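Local coordinates for protein EF-P arginine 32 rhamnosyl-transferase (Pseudomonas putida KT2440, PDB 5NV8) that belongs to the EarP family of bacterial rhamnosyltransferases and holds 2'-deoxy-thymidine-beta-L-rhamnose in a pocket, at residues A198-L203 with P224-V229; S277-A282 with A295-L300; N208-N213 with D344-Q349. All coordinates share one frame; numbering follows the deposited sequence.

Contact 1 (A198-L203 with P224-V229); sequences ALLISL and PCHLLV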
# COMPACT_ATOMS: atom_id res chain seq x y z
N ALA A 198 -20.87 -8.51 4.62
CA ALA A 198 -19.61 -8.80 5.29
C ALA A 198 -18.62 -7.65 5.14
O ALA A 198 -18.59 -6.96 4.11
CB ALA A 198 -18.99 -10.08 4.73
N LEU A 199 -17.82 -7.46 6.18
CA LEU A 199 -16.70 -6.52 6.12
C LEU A 199 -15.58 -7.10 5.26
O LEU A 199 -15.15 -8.24 5.48
CB LEU A 199 -16.19 -6.21 7.53
CG LEU A 199 -15.20 -5.05 7.68
CD1 LEU A 199 -15.92 -3.71 7.67
CD2 LEU A 199 -14.37 -5.21 8.95
N LEU A 200 -15.12 -6.33 4.27
CA LEU A 200 -14.13 -6.81 3.31
C LEU A 200 -12.77 -6.25 3.72
O LEU A 200 -12.61 -5.04 3.84
CB LEU A 200 -14.50 -6.37 1.89
CG LEU A 200 -13.93 -7.12 0.67
CD1 LEU A 200 -14.31 -8.60 0.69
CD2 LEU A 200 -14.34 -6.48 -0.67
N ILE A 201 -11.81 -7.14 3.95
CA ILE A 201 -10.48 -6.80 4.46
C ILE A 201 -9.44 -7.43 3.55
O ILE A 201 -9.45 -8.65 3.35
CB ILE A 201 -10.28 -7.26 5.91
CG1 ILE A 201 -11.30 -6.62 6.85
CG2 ILE A 201 -8.84 -6.99 6.35
CD1 ILE A 201 -11.17 -7.11 8.29
N SER A 202 -8.56 -6.61 2.99
CA SER A 202 -7.39 -7.11 2.28
C SER A 202 -6.21 -7.12 3.24
O SER A 202 -6.02 -6.18 4.02
CB SER A 202 -7.06 -6.27 1.04
OG SER A 202 -6.60 -4.97 1.39
N LEU A 203 -5.41 -8.18 3.19
CA LEU A 203 -4.25 -8.31 4.05
C LEU A 203 -3.04 -8.71 3.22
O LEU A 203 -3.06 -9.75 2.55
CB LEU A 203 -4.49 -9.32 5.19
CG LEU A 203 -3.24 -9.96 5.79
CD1 LEU A 203 -2.48 -8.93 6.61
CD2 LEU A 203 -3.62 -11.13 6.67
N PRO A 224 -20.14 -11.09 9.81
CA PRO A 224 -19.22 -11.84 8.95
C PRO A 224 -18.07 -10.98 8.44
O PRO A 224 -18.15 -9.76 8.34
CB PRO A 224 -20.11 -12.30 7.79
CG PRO A 224 -21.24 -11.32 7.77
CD PRO A 224 -21.47 -10.94 9.21
N CYS A 225 -16.97 -11.66 8.12
CA CYS A 225 -15.79 -11.03 7.55
C CYS A 225 -15.34 -11.82 6.33
O CYS A 225 -15.27 -13.05 6.37
CB CYS A 225 -14.65 -10.93 8.57
SG CYS A 225 -13.07 -10.36 7.89
N HIS A 226 -15.04 -11.10 5.24
CA HIS A 226 -14.50 -11.69 4.02
C HIS A 226 -13.08 -11.15 3.84
O HIS A 226 -12.90 -9.96 3.55
CB HIS A 226 -15.38 -11.36 2.82
CG HIS A 226 -15.16 -12.26 1.64
ND1 HIS A 226 -16.15 -12.55 0.73
CD2 HIS A 226 -14.06 -12.95 1.24
CE1 HIS A 226 -15.67 -13.37 -0.19
NE2 HIS A 226 -14.40 -13.63 0.10
N LEU A 227 -12.09 -12.02 4.00
CA LEU A 227 -10.69 -11.64 3.94
C LEU A 227 -10.09 -12.08 2.61
O LEU A 227 -10.17 -13.26 2.25
CB LEU A 227 -9.91 -12.26 5.11
CG LEU A 227 -8.42 -11.94 5.26
CD1 LEU A 227 -8.22 -10.53 5.79
CD2 LEU A 227 -7.75 -12.95 6.18
N LEU A 228 -9.49 -11.14 1.90
CA LEU A 228 -8.85 -11.40 0.61
C LEU A 228 -7.34 -11.35 0.80
O LEU A 228 -6.80 -10.35 1.27
CB LEU A 228 -9.31 -10.38 -0.44
CG LEU A 228 -10.82 -10.38 -0.71
CD1 LEU A 228 -11.21 -9.32 -1.73
CD2 LEU A 228 -11.32 -11.74 -1.12
N VAL A 229 -6.67 -12.44 0.43
CA VAL A 229 -5.26 -12.64 0.72
C VAL A 229 -4.54 -12.95 -0.59
O VAL A 229 -4.62 -14.05 -1.12
CB VAL A 229 -5.07 -13.79 1.74
CG1 VAL A 229 -3.59 -14.09 1.92
CG2 VAL A 229 -5.72 -13.43 3.07

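Contact 2 (S277-A282 with A295-L300); sequences SCDFNA and AGQPML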
# COMPACT_ATOMS: atom_id res chain seq x y z
N SER A 277 -11.79 -1.40 -3.04
CA SER A 277 -12.98 -2.22 -2.89
C SER A 277 -13.25 -2.64 -1.45
O SER A 277 -14.42 -2.85 -1.09
CB SER A 277 -12.86 -3.47 -3.77
OG SER A 277 -13.10 -3.15 -5.13
N CYS A 278 -12.22 -2.74 -0.62
CA CYS A 278 -12.34 -3.27 0.73
C CYS A 278 -12.57 -2.14 1.74
O CYS A 278 -12.20 -0.99 1.51
CB CYS A 278 -11.08 -4.05 1.10
SG CYS A 278 -10.58 -5.31 -0.07
N ASP A 279 -13.17 -2.50 2.87
CA ASP A 279 -13.41 -1.54 3.94
C ASP A 279 -12.23 -1.39 4.89
O ASP A 279 -12.23 -0.46 5.71
CB ASP A 279 -14.66 -1.95 4.74
CG ASP A 279 -15.85 -2.23 3.84
OD1 ASP A 279 -16.26 -1.32 3.10
OD2 ASP A 279 -16.36 -3.37 3.87
N PHE A 280 -11.23 -2.26 4.79
CA PHE A 280 -10.02 -2.17 5.60
C PHE A 280 -8.88 -2.83 4.84
O PHE A 280 -9.03 -3.97 4.38
CB PHE A 280 -10.22 -2.84 6.96
CG PHE A 280 -9.09 -2.63 7.92
CD1 PHE A 280 -8.92 -1.40 8.55
CD2 PHE A 280 -8.19 -3.65 8.21
CE1 PHE A 280 -7.87 -1.20 9.44
CE2 PHE A 280 -7.15 -3.46 9.09
CZ PHE A 280 -6.99 -2.23 9.71
N ASN A 281 -7.76 -2.13 4.72
CA ASN A 281 -6.63 -2.60 3.91
C ASN A 281 -5.38 -2.69 4.78
O ASN A 281 -4.89 -1.67 5.27
CB ASN A 281 -6.40 -1.68 2.72
CG ASN A 281 -7.56 -1.68 1.74
OD1 ASN A 281 -7.81 -2.67 1.05
ND2 ASN A 281 -8.27 -0.56 1.67
N ALA A 282 -4.86 -3.90 4.94
CA ALA A 282 -3.62 -4.13 5.67
C ALA A 282 -2.48 -4.24 4.65
O ALA A 282 -2.41 -5.22 3.91
CB ALA A 282 -3.72 -5.38 6.53
N ALA A 295 -6.09 5.24 -1.20
CA ALA A 295 -7.37 4.54 -1.26
C ALA A 295 -8.41 5.18 -0.34
O ALA A 295 -9.62 5.08 -0.62
CB ALA A 295 -7.19 3.06 -0.89
N GLY A 296 -7.98 5.82 0.74
CA GLY A 296 -8.89 6.56 1.60
C GLY A 296 -9.67 5.74 2.61
O GLY A 296 -10.48 6.33 3.35
N GLN A 297 -9.47 4.43 2.68
CA GLN A 297 -10.18 3.59 3.63
C GLN A 297 -9.33 3.33 4.86
O GLN A 297 -8.11 3.52 4.83
CB GLN A 297 -10.57 2.25 2.97
CG GLN A 297 -11.27 2.40 1.64
CD GLN A 297 -12.72 2.81 1.78
OE1 GLN A 297 -13.02 3.99 2.00
NE2 GLN A 297 -13.62 1.85 1.66
N PRO A 298 -9.93 2.91 5.98
CA PRO A 298 -9.14 2.53 7.15
C PRO A 298 -8.11 1.46 6.78
O PRO A 298 -8.39 0.56 6.00
CB PRO A 298 -10.19 1.99 8.12
CG PRO A 298 -11.43 2.72 7.77
CD PRO A 298 -11.38 2.91 6.27
N MET A 299 -6.92 1.58 7.36
CA MET A 299 -5.79 0.79 6.90
C MET A 299 -4.93 0.34 8.08
O MET A 299 -5.12 0.76 9.22
CB MET A 299 -4.93 1.56 5.90
CG MET A 299 -4.70 3.01 6.28
SD MET A 299 -3.93 3.95 4.96
CE MET A 299 -2.39 3.05 4.79
N LEU A 300 -3.95 -0.51 7.77
CA LEU A 300 -2.98 -1.00 8.74
C LEU A 300 -1.65 -1.20 8.03
O LEU A 300 -1.62 -1.60 6.86
CB LEU A 300 -3.45 -2.30 9.38
CG LEU A 300 -2.61 -2.86 10.52
CD1 LEU A 300 -2.31 -1.78 11.56
CD2 LEU A 300 -3.31 -4.05 11.17
O HOH W 1 -6.95 1.94 2.28

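Contact 3 (N208-N213 with D344-Q349); sequences NPQLGN and DFDMGQ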
# COMPACT_ATOMS: atom_id res chain seq x y z
N ASN A 208 3.65 -12.23 10.57
CA ASN A 208 3.29 -11.52 11.78
C ASN A 208 2.97 -12.53 12.88
O ASN A 208 2.12 -13.41 12.67
CB ASN A 208 2.09 -10.60 11.55
CG ASN A 208 2.05 -9.45 12.53
OD1 ASN A 208 1.88 -9.66 13.73
ND2 ASN A 208 2.20 -8.24 12.02
N PRO A 209 3.63 -12.46 14.04
CA PRO A 209 3.36 -13.43 15.11
C PRO A 209 2.00 -13.23 15.76
O PRO A 209 1.67 -13.91 16.73
CB PRO A 209 4.50 -13.18 16.10
CG PRO A 209 4.92 -11.77 15.86
CD PRO A 209 4.73 -11.53 14.38
N GLN A 210 1.19 -12.30 15.23
CA GLN A 210 -0.13 -12.02 15.78
C GLN A 210 -1.25 -12.28 14.78
O GLN A 210 -2.40 -11.90 15.05
CB GLN A 210 -0.20 -10.58 16.30
CG GLN A 210 0.33 -10.46 17.70
CD GLN A 210 -0.76 -10.38 18.74
OE1 GLN A 210 -1.95 -10.45 18.42
NE2 GLN A 210 -0.37 -10.31 20.00
N LEU A 211 -0.95 -12.91 13.65
CA LEU A 211 -2.00 -13.24 12.69
C LEU A 211 -3.05 -14.15 13.31
O LEU A 211 -4.25 -13.96 13.08
CB LEU A 211 -1.39 -13.89 11.44
CG LEU A 211 -2.36 -14.50 10.43
CD1 LEU A 211 -2.89 -13.45 9.47
CD2 LEU A 211 -1.70 -15.64 9.68
N GLY A 212 -2.62 -15.13 14.10
CA GLY A 212 -3.56 -16.06 14.70
C GLY A 212 -4.56 -15.39 15.62
O GLY A 212 -5.75 -15.73 15.62
N ASN A 213 -4.10 -14.42 16.42
CA ASN A 213 -5.00 -13.73 17.34
C ASN A 213 -6.01 -12.88 16.58
O ASN A 213 -7.16 -12.75 17.00
CB ASN A 213 -4.20 -12.88 18.32
CG ASN A 213 -3.42 -13.71 19.32
OD1 ASN A 213 -3.75 -14.87 19.58
ND2 ASN A 213 -2.37 -13.13 19.89
N ASP A 344 3.73 -7.06 18.64
CA ASP A 344 3.26 -8.32 19.23
C ASP A 344 2.35 -8.09 20.44
O ASP A 344 2.47 -8.77 21.46
CB ASP A 344 4.44 -9.22 19.61
CG ASP A 344 4.06 -10.69 19.68
OD1 ASP A 344 2.90 -11.01 19.37
OD2 ASP A 344 4.92 -11.52 20.04
N PHE A 345 1.43 -7.14 20.32
CA PHE A 345 0.37 -6.95 21.30
C PHE A 345 -0.94 -7.49 20.74
O PHE A 345 -1.12 -7.57 19.52
CB PHE A 345 0.23 -5.48 21.69
CG PHE A 345 1.52 -4.83 22.11
CD1 PHE A 345 2.45 -5.54 22.86
CD2 PHE A 345 1.81 -3.53 21.76
CE1 PHE A 345 3.64 -4.96 23.24
CE2 PHE A 345 3.00 -2.94 22.14
CZ PHE A 345 3.92 -3.65 22.88
N ASP A 346 -1.85 -7.87 21.64
CA ASP A 346 -3.01 -8.68 21.27
C ASP A 346 -3.81 -8.05 20.14
O ASP A 346 -4.34 -6.94 20.28
CB ASP A 346 -3.91 -8.91 22.49
CG ASP A 346 -5.12 -9.80 22.17
OD1 ASP A 346 -5.09 -10.53 21.15
OD2 ASP A 346 -6.09 -9.79 22.95
N MET A 347 -3.90 -8.77 19.02
CA MET A 347 -4.64 -8.29 17.86
C MET A 347 -6.14 -8.34 18.06
O MET A 347 -6.87 -7.65 17.34
CB MET A 347 -4.25 -9.09 16.62
CG MET A 347 -3.22 -8.43 15.72
SD MET A 347 -3.90 -7.08 14.73
CE MET A 347 -3.39 -5.65 15.67
N GLY A 348 -6.63 -9.13 19.02
CA GLY A 348 -8.06 -9.18 19.26
C GLY A 348 -8.57 -7.94 19.99
O GLY A 348 -9.52 -7.29 19.55
N GLN A 349 -7.93 -7.61 21.12
CA GLN A 349 -8.37 -6.45 21.90
C GLN A 349 -8.29 -5.17 21.09
O GLN A 349 -9.22 -4.35 21.11
CB GLN A 349 -7.52 -6.32 23.17
CG GLN A 349 -7.70 -7.45 24.18
CD GLN A 349 -9.11 -7.54 24.73
OE1 GLN A 349 -9.83 -6.55 24.79
NE2 GLN A 349 -9.51 -8.74 25.13

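Contact 1 (A198-L203 with P224-V229)
The two strands of a beta-alpha-beta unit, 199-203 and 225-230, pair in parallel, Leu-199 beside Cys-225 and Ser-202 beside Leu-228, with helix 211-220 as the crossover. Five hydrogen bonds lace the backbones, among them His-226 N to Leu-199 O (2.9 Å) and Ile-201 N to His-226 O (3.0 Å). On one face Leu-200 and His-226 lie side by side and point the same way: CD1 of Leu-200 rests 3.6 Å from CB of His-226, and the same methyl reaches CD1 of Leu-228 at 4.0 Å. The imidazole is tied down by Gln-261 and by the backbone N of Val-195. On the other face Ile-201 crosses Leu-227 at a slant, its CG2 3.6 Å from CD1 of Leu-227. The CG1 branch of Ile-201 runs extended (chi2 177°) and carries CD1 of Ile-201 to 3.8 Å from SG of Cys-225. This second face is roofed by helix 211-220, through Trp-214, Leu-215 and Leu-218, while Trp-351 of helix 347-355 leans on Leu-199 and Ile-201. Adjacent parallel strands joined through a helix packed on the sheet are typical of Rossmann-like domains, consistent with GT-B glycosyltransferases.

Contact 2 (S277-A282 with A295-L300)
Phe-280 turns the edge of its ring to Pro-298 where a second beta-alpha-beta unit, strand 280-284, helix 287-295 and strand 299-302, brings its parallel strands together. CB of Pro-298 sits in the plane of the ring, 3.6 Å from CD1 of Phe-280. The far end of the ring meets Leu-300: CZ of Phe-280 lies 3.6 Å from CB of Leu-300, the side chains crossing obliquely. CG of Phe-280 is anti to the backbone N (chi1 -172°), the ring beyond it lying alongside Pro-298 and Leu-300; elsewhere it packs edge-to-face with Trp-351. Backbone bonds accompany these contacts: Asn-281 N to Pro-298 O, just ahead of strand 299-302 (3.0 Å), and Leu-300 N to Asn-281 O (2.9 Å).

Gln-297 joins the segments through its side chain. A bend at chi2 (-77°) swings CD round, and NE2 of Gln-297 donates to Cys-278 O (3.2 Å), with the acceptor close to the plane of the amide. That carbonyl belongs to the first residue beyond helix 268-277, so the bond ties the helix exit to the approach of strand 299-302. The amides of Gln-297 and Asn-281 are turned 43° from each other. Asn-281 spends OD1 on Ser-202 OG of the neighbouring strand and ND2 on Leu-275 O, and ND2 also donates to a water, 2.9 Å away, that in turn donates a hydrogen bond to Gln-297 O.

Contact 3 (N208-N213 with D344-Q349)
Gln-210 turns the flat face of its side-chain amide to Phe-345 O, which sits over CD of Gln-210 at 2.9 Å; NE2 is as near but too poorly angled for a hydrogen bond. The oxygen of this amide is held from both sides: Asn-213 ND2, at 3.1 Å, and Met-347 N, at 2.6 Å, reach OE1 of Gln-210 from opposite faces of its plane. Two donors on one acceptor probably limit rotation of the group. At the amide's other corner, NE2 of Gln-210 makes a weak bond of 3.4 Å to OD1 of Asp-344, whose carboxylate plane stands 87° from that of the amide. Two helix starts meet here, with Gln-210 as N-cap of helix 211-220 and Asp-346 as N-cap of helix 347-355. Asp-346 caps through OD1, which accepts from Gly-348 N (3.0 Å) from above the carboxylate plane, and weakly through OD2 from Gln-349 N. Ahead of Gln-210 an Asx turn, Gln-210 N to Asn-208 OD1 (3.1 Å), lies within a type I beta turn, and Asn-208 ND2 reaches Trp-341 O. CB of Asn-213 lies 4.2 Å from CB of Met-347, whose side chain runs on to helix 328-343.

In the fold
Contacts 1 and 2 illustrate how one sheet is extended by repeating a unit: each pairs the two strands of a beta-alpha-beta unit, and they adjoin because strands 199-203 and 280-284 are neighbours. Both are buried and rely on backbone ladders, but the side chains of contact 1 meet each other mainly through apolar atoms, whereas contact 2, nearer the centre of the chain, adds side-chain amides and a water at the strand entrance. Contact 3 is partly buried, with its centre about 17 Å from that of contact 1, and uses polar side chains to join two helix starts. It shares helix 211-220 with the crossover of contact 1, where Leu-211 packs on Leu-203.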